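Local coordinates for macrophage migration inhibitory factor-like protein (Entamoeba histolytica, PDB 6CUQ) that belongs to the macrophage migration inhibitory factor family, small alpha/beta proteins that assemble as trimers, at residues Lys26-Glu31 and Cys88-Gln93; Pro10-Thr15 and Lys34-Val39. All blocks are in the same frame, centred on the assembly; numbering follows the deposited sequence.

Contact 1 of 2, residues Lys26-Glu31 and Cys88-Gln93; sequences KEIAHE and CKLLEQ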
loop_
_atom_site.group_PDB
_atom_site.type_symbol
_atom_site.label_atom_id
_atom_site.label_comp_id
_atom_site.label_asym_id
_atom_site.label_seq_id
_atom_site.Cartn_x
_atom_site.Cartn_y
_atom_site.Cartn_z
ATOM N N LYS B 26 14.068 9.586 -6.397
ATOM C CA LYS B 26 15.038 8.540 -6.681
ATOM C C LYS B 26 16.043 8.423 -5.544
ATOM O O LYS B 26 16.383 7.313 -5.117
ATOM C CB LYS B 26 15.754 8.799 -8.015
ATOM C CG LYS B 26 14.847 8.811 -9.236
ATOM C CD LYS B 26 15.699 8.907 -10.500
ATOM C CE LYS B 26 14.906 9.285 -11.747
ATOM N NZ LYS B 26 14.830 10.783 -11.895
ATOM N N GLU B 27 16.501 9.559 -5.015
ATOM C CA GLU B 27 17.471 9.505 -3.928
ATOM C C GLU B 27 16.866 8.839 -2.701
ATOM O O GLU B 27 17.545 8.079 -1.995
ATOM C CB GLU B 27 17.958 10.909 -3.600
ATOM C CG GLU B 27 18.931 11.500 -4.614
ATOM C CD GLU B 27 19.190 12.977 -4.337
ATOM O OE1 GLU B 27 18.951 13.417 -3.195
ATOM O OE2 GLU B 27 19.627 13.698 -5.258
ATOM N N ILE B 28 15.582 9.101 -2.444
ATOM C CA ILE B 28 14.880 8.456 -1.338
ATOM C C ILE B 28 14.816 6.946 -1.554
ATOM O O ILE B 28 15.136 6.162 -0.651
ATOM C CB ILE B 28 13.476 9.072 -1.168
ATOM C CG1 ILE B 28 13.587 10.477 -0.576
ATOM C CG2 ILE B 28 12.574 8.167 -0.339
ATOM C CD1 ILE B 28 12.274 11.256 -0.557
ATOM N N ALA B 29 14.420 6.515 -2.757
ATOM C CA ALA B 29 14.375 5.078 -3.042
ATOM C C ALA B 29 15.749 4.440 -2.876
ATOM O O ALA B 29 15.877 3.356 -2.296
ATOM C CB ALA B 29 13.860 4.823 -4.462
ATOM N N HIS B 30 16.788 5.101 -3.397
ATOM C CA HIS B 30 18.149 4.591 -3.286
ATOM C C HIS B 30 18.580 4.456 -1.823
ATOM O O HIS B 30 19.019 3.387 -1.384
ATOM C CB HIS B 30 19.089 5.522 -4.053
ATOM C CG HIS B 30 20.538 5.170 -3.911
ATOM N ND1 HIS B 30 21.079 4.019 -4.445
ATOM C CD2 HIS B 30 21.557 5.811 -3.285
ATOM C CE1 HIS B 30 22.370 3.970 -4.163
ATOM N NE2 HIS B 30 22.688 5.045 -3.463
ATOM N N GLU B 31 18.439 5.534 -1.046
ATOM C CA GLU B 31 18.843 5.499 0.358
ATOM C C GLU B 31 18.002 4.506 1.151
ATOM O O GLU B 31 18.498 3.879 2.094
ATOM C CB GLU B 31 18.728 6.890 0.973
ATOM C CG GLU B 31 19.775 7.860 0.506
ATOM C CD GLU B 31 21.178 7.394 0.804
ATOM O OE1 GLU B 31 21.401 6.753 1.861
ATOM O OE2 GLU B 31 22.065 7.710 -0.009
ATOM N N CYS B 88 13.044 8.211 9.292
ATOM C CA CYS B 88 12.609 9.549 9.679
ATOM C C CYS B 88 13.708 10.572 9.421
ATOM O O CYS B 88 13.429 11.693 8.976
ATOM C CB CYS B 88 12.170 9.561 11.148
ATOM S SG CYS B 88 10.572 8.742 11.425
ATOM N N LYS B 89 14.969 10.191 9.651
ATOM C CA LYS B 89 16.071 11.094 9.335
ATOM C C LYS B 89 16.187 11.295 7.833
ATOM O O LYS B 89 16.484 12.405 7.373
ATOM C CB LYS B 89 17.379 10.563 9.919
ATOM N N LEU B 90 15.908 10.249 7.056
ATOM C CA LEU B 90 15.976 10.350 5.602
ATOM C C LEU B 90 14.897 11.282 5.040
ATOM O O LEU B 90 15.199 12.179 4.244
ATOM C CB LEU B 90 15.880 8.955 4.974
ATOM C CG LEU B 90 15.762 9.047 3.452
ATOM C CD1 LEU B 90 17.010 9.730 2.949
ATOM C CD2 LEU B 90 15.520 7.695 2.752
ATOM N N LEU B 91 13.625 11.055 5.403
ATOM C CA LEU B 91 12.549 11.893 4.860
ATOM C C LEU B 91 12.643 13.322 5.367
ATOM O O LEU B 91 12.223 14.254 4.674
ATOM C CB LEU B 91 11.172 11.311 5.183
ATOM C CG LEU B 91 10.885 9.990 4.467
ATOM C CD1 LEU B 91 9.412 9.668 4.477
ATOM C CD2 LEU B 91 11.436 9.986 3.051
ATOM N N GLU B 92 13.173 13.515 6.568
ATOM C CA GLU B 92 13.436 14.870 7.026
ATOM C C GLU B 92 14.523 15.535 6.182
ATOM O O GLU B 92 14.382 16.697 5.775
ATOM C CB GLU B 92 13.818 14.848 8.507
ATOM C CG GLU B 92 13.813 16.209 9.165
ATOM C CD GLU B 92 15.017 17.046 8.782
ATOM O OE1 GLU B 92 16.134 16.481 8.697
ATOM O OE2 GLU B 92 14.838 18.263 8.553
ATOM N N GLN B 93 15.614 14.818 5.905
ATOM C CA GLN B 93 16.732 15.446 5.207
ATOM C C GLN B 93 16.363 15.767 3.762
ATOM O O GLN B 93 16.728 16.832 3.249
ATOM C CB GLN B 93 17.970 14.548 5.238
ATOM C CG GLN B 93 19.019 14.971 4.211
ATOM C CD GLN B 93 19.893 13.823 3.733
ATOM O OE1 GLN B 93 20.205 12.901 4.488
ATOM N NE2 GLN B 93 20.290 13.875 2.461
#
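Leu90 reaches helix 26-31 because its CG stands anti to the backbone N (chi1 172°), which carries both methyls out toward the facing helix. Its CD2 lies 3.8 Å from Glu31 CB and also 3.8 Å from Ile28 O. The methyl thus rests on the helix backbone as well as on side chains. Leu90 CD1 stays with Glu31, 3.9 Å from its CB. The Glu31 chain bends at chi2 (-59°), and the part that meets the leucine is the aliphatic CB and CG, not the carboxylate.

Ile28 and Leu91 form the second pair. Their side chains run at about a right angle to each other. Leu91 CD2 touches both branches of the isoleucine, with Ile28 CD1 at 3.9 Å and Ile28 CG2 at 4.0 Å. All of this is van der Waals packing.

The two helix segments run nearly antiparallel, at 163°, with their axes 10.6 Å apart. Ile28 and Leu90 have the nearest CA atoms across the two segments. The second pair rests on the sheet: Ile28 packs on Ile14 and Leu16 of strand 11-16, and Leu91 on Ile68 of strand 66-72. Glu27 makes a salt bridge to Lys94 and so adds a charged link between the same two helices. On helix 26-31, His30 ND1 is hydrogen-bonded to Gly60 O of the second subunit. Two antiparallel helices laid side by side on one face of a four-stranded mixed sheet are the hallmark of the MIF fold.

Contact 2 of 2, residues Pro10-Thr15 and Lys34-Val39; sequences PHALIT and KILSEV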
loop_
_atom_site.group_PDB
_atom_site.type_symbol
_atom_site.label_atom_id
_atom_site.label_comp_id
_atom_site.label_asym_id
_atom_site.label_seq_id
_atom_site.Cartn_x
_atom_site.Cartn_y
_atom_site.Cartn_z
ATOM N N PRO B 10 13.788 -7.694 1.967
ATOM C CA PRO B 10 13.076 -6.517 2.494
ATOM C C PRO B 10 12.536 -5.582 1.416
ATOM O O PRO B 10 13.147 -5.375 0.361
ATOM C CB PRO B 10 14.139 -5.817 3.353
ATOM C CG PRO B 10 15.443 -6.281 2.804
ATOM C CD PRO B 10 15.249 -7.612 2.150
ATOM N N HIS B 11 11.361 -5.005 1.704
ATOM C CA HIS B 11 10.717 -4.053 0.802
ATOM C C HIS B 11 10.135 -2.886 1.592
ATOM O O HIS B 11 9.570 -3.073 2.680
ATOM C CB HIS B 11 9.590 -4.705 -0.022
ATOM C CG HIS B 11 8.962 -3.785 -1.031
ATOM N ND1 HIS B 11 7.946 -2.908 -0.715
ATOM C CD2 HIS B 11 9.217 -3.599 -2.350
ATOM C CE1 HIS B 11 7.601 -2.226 -1.792
ATOM N NE2 HIS B 11 8.353 -2.630 -2.800
ATOM N N ALA B 12 10.262 -1.681 1.032
ATOM C CA ALA B 12 9.687 -0.480 1.637
ATOM C C ALA B 12 8.846 0.229 0.593
ATOM O O ALA B 12 9.359 0.625 -0.460
ATOM C CB ALA B 12 10.759 0.468 2.185
ATOM N N LEU B 13 7.550 0.350 0.874
ATOM C CA LEU B 13 6.631 1.157 0.087
ATOM C C LEU B 13 6.443 2.469 0.845
ATOM O O LEU B 13 5.830 2.490 1.919
ATOM C CB LEU B 13 5.295 0.445 -0.134
ATOM C CG LEU B 13 4.513 0.758 -1.416
ATOM C CD1 LEU B 13 3.266 -0.102 -1.524
ATOM C CD2 LEU B 13 4.156 2.234 -1.502
ATOM N N ILE B 14 6.986 3.547 0.292
ATOM C CA ILE B 14 6.972 4.864 0.913
ATOM C C ILE B 14 5.916 5.689 0.194
ATOM O O ILE B 14 6.029 5.965 -1.011
ATOM C CB ILE B 14 8.346 5.538 0.841
ATOM C CG1 ILE B 14 9.398 4.637 1.495
ATOM C CG2 ILE B 14 8.295 6.906 1.531
ATOM C CD1 ILE B 14 10.825 5.120 1.330
ATOM N N THR B 15 4.873 6.047 0.924
ATOM C CA THR B 15 3.817 6.919 0.437
ATOM C C THR B 15 4.020 8.252 1.142
ATOM O O THR B 15 3.875 8.337 2.365
ATOM C CB THR B 15 2.447 6.309 0.736
ATOM O OG1 THR B 15 2.388 4.975 0.208
ATOM C CG2 THR B 15 1.304 7.175 0.189
ATOM N N LYS B 34 19.536 1.159 0.677
ATOM C CA LYS B 34 20.740 1.061 1.503
ATOM C C LYS B 34 20.386 0.844 2.970
ATOM O O LYS B 34 20.993 0.004 3.646
ATOM C CB LYS B 34 21.618 2.308 1.347
ATOM C CG LYS B 34 22.540 2.302 0.133
ATOM C CD LYS B 34 23.150 3.665 -0.101
ATOM C CE LYS B 34 24.242 3.960 0.892
ATOM N NZ LYS B 34 24.563 5.410 0.864
ATOM N N ILE B 35 19.407 1.605 3.480
ATOM C CA ILE B 35 18.984 1.480 4.878
ATOM C C ILE B 35 18.502 0.069 5.167
ATOM O O ILE B 35 18.914 -0.558 6.150
ATOM C CB ILE B 35 17.872 2.496 5.195
ATOM C CG1 ILE B 35 18.400 3.925 5.266
ATOM C CG2 ILE B 35 17.167 2.115 6.489
ATOM C CD1 ILE B 35 17.279 4.955 5.437
ATOM N N LEU B 36 17.628 -0.452 4.302
ATOM C CA LEU B 36 17.110 -1.805 4.467
ATOM C C LEU B 36 18.248 -2.812 4.529
ATOM O O LEU B 36 18.301 -3.658 5.429
ATOM C CB LEU B 36 16.175 -2.125 3.302
ATOM C CG LEU B 36 14.836 -1.388 3.316
ATOM C CD1 LEU B 36 14.059 -1.669 2.061
ATOM C CD2 LEU B 36 14.015 -1.821 4.532
ATOM N N SER B 37 19.192 -2.712 3.586
ATOM C CA SER B 37 20.280 -3.677 3.519
ATOM C C SER B 37 21.193 -3.570 4.733
ATOM O O SER B 37 21.618 -4.591 5.290
ATOM C CB SER B 37 21.064 -3.474 2.213
ATOM O OG SER B 37 22.472 -3.523 2.418
ATOM N N GLU B 38 21.499 -2.347 5.168
ATOM C CA GLU B 38 22.432 -2.183 6.280
ATOM C C GLU B 38 21.805 -2.622 7.598
ATOM O O GLU B 38 22.484 -3.209 8.452
ATOM C CB GLU B 38 22.918 -0.735 6.343
ATOM C CG GLU B 38 23.772 -0.335 5.143
ATOM C CD GLU B 38 23.945 1.166 4.988
ATOM O OE1 GLU B 38 23.530 1.919 5.891
ATOM O OE2 GLU B 38 24.491 1.590 3.945
ATOM N N VAL B 39 20.521 -2.335 7.795
ATOM C CA VAL B 39 19.886 -2.617 9.080
ATOM C C VAL B 39 19.320 -4.037 9.138
ATOM O O VAL B 39 19.560 -4.771 10.101
ATOM C CB VAL B 39 18.796 -1.560 9.364
ATOM C CG1 VAL B 39 18.026 -1.908 10.639
ATOM C CG2 VAL B 39 19.417 -0.155 9.445
#
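Residues 11-15 are extended strand, preceded by Pro10 in a polyproline-like conformation (phi/psi -75°/144°), and residues 34-39 are a turn and a half of helix. The two belong to a beta-alpha-beta unit: strand 11-16, helix 22-40 and strand 48-53, the crossover that opens the MIF fold. The nearest backbones are those of Pro10 and Leu36, with CA atoms 6.5 Å apart. The strand is held on both edges by other strands. Ala12 bonds through its backbone to Ala48 and Gln50, and His11 to Lys71.

Leu36 carries the whole contact from the helix side. Its CG sits anti to the carbonyl carbon (chi1 -71°), and the two methyls divide segment 10-15 between them. CD2 takes the start of the segment, 4.2 Å from Pro10 CB. CD1 takes the next residues, resting over the peptide between His11 and Ala12, with His11 C at 4.1 Å. Pro10 and Ala12 both send their CB toward the helix, in keeping with the alternation of an extended chain. His11 points away, to the other face of the sheet. There its ring stacks with Phe67 of the second subunit, so the strand serves the helix layer on one face and the trimer on the other.

Tyr87 of helix 80-95 packs against both Ala12 and Leu36, and Ile40 covers Pro10. Leu36 comes down onto the strand backbone at Ala12: its CD1 is 3.9 Å from Ala12 CB and equally 3.9 Å from Ala12 N.

In the fold
Both contacts are buried and both use helix 22-40, at different points along its length. Contact 1 joins that helix to helix 80-95 within the helical layer. Contact 2 joins it to strand 11-16, and its centre is nearer that of the chain. Their centres lie 10 Å apart, and they touch: Ile28 CG2 is 3.9 Å from Ile14 CD1. Both are apolar and both have a salt bridge nearby, Glu27 to Lys94 and Glu38 to Arg86. In contact 1, however, a charged residue, Glu31, takes part through its aliphatic CB and CG. In contact 2 every touching residue is buried. The second subunit meets helix residues at contact 1 and the strand's far face at contact 2.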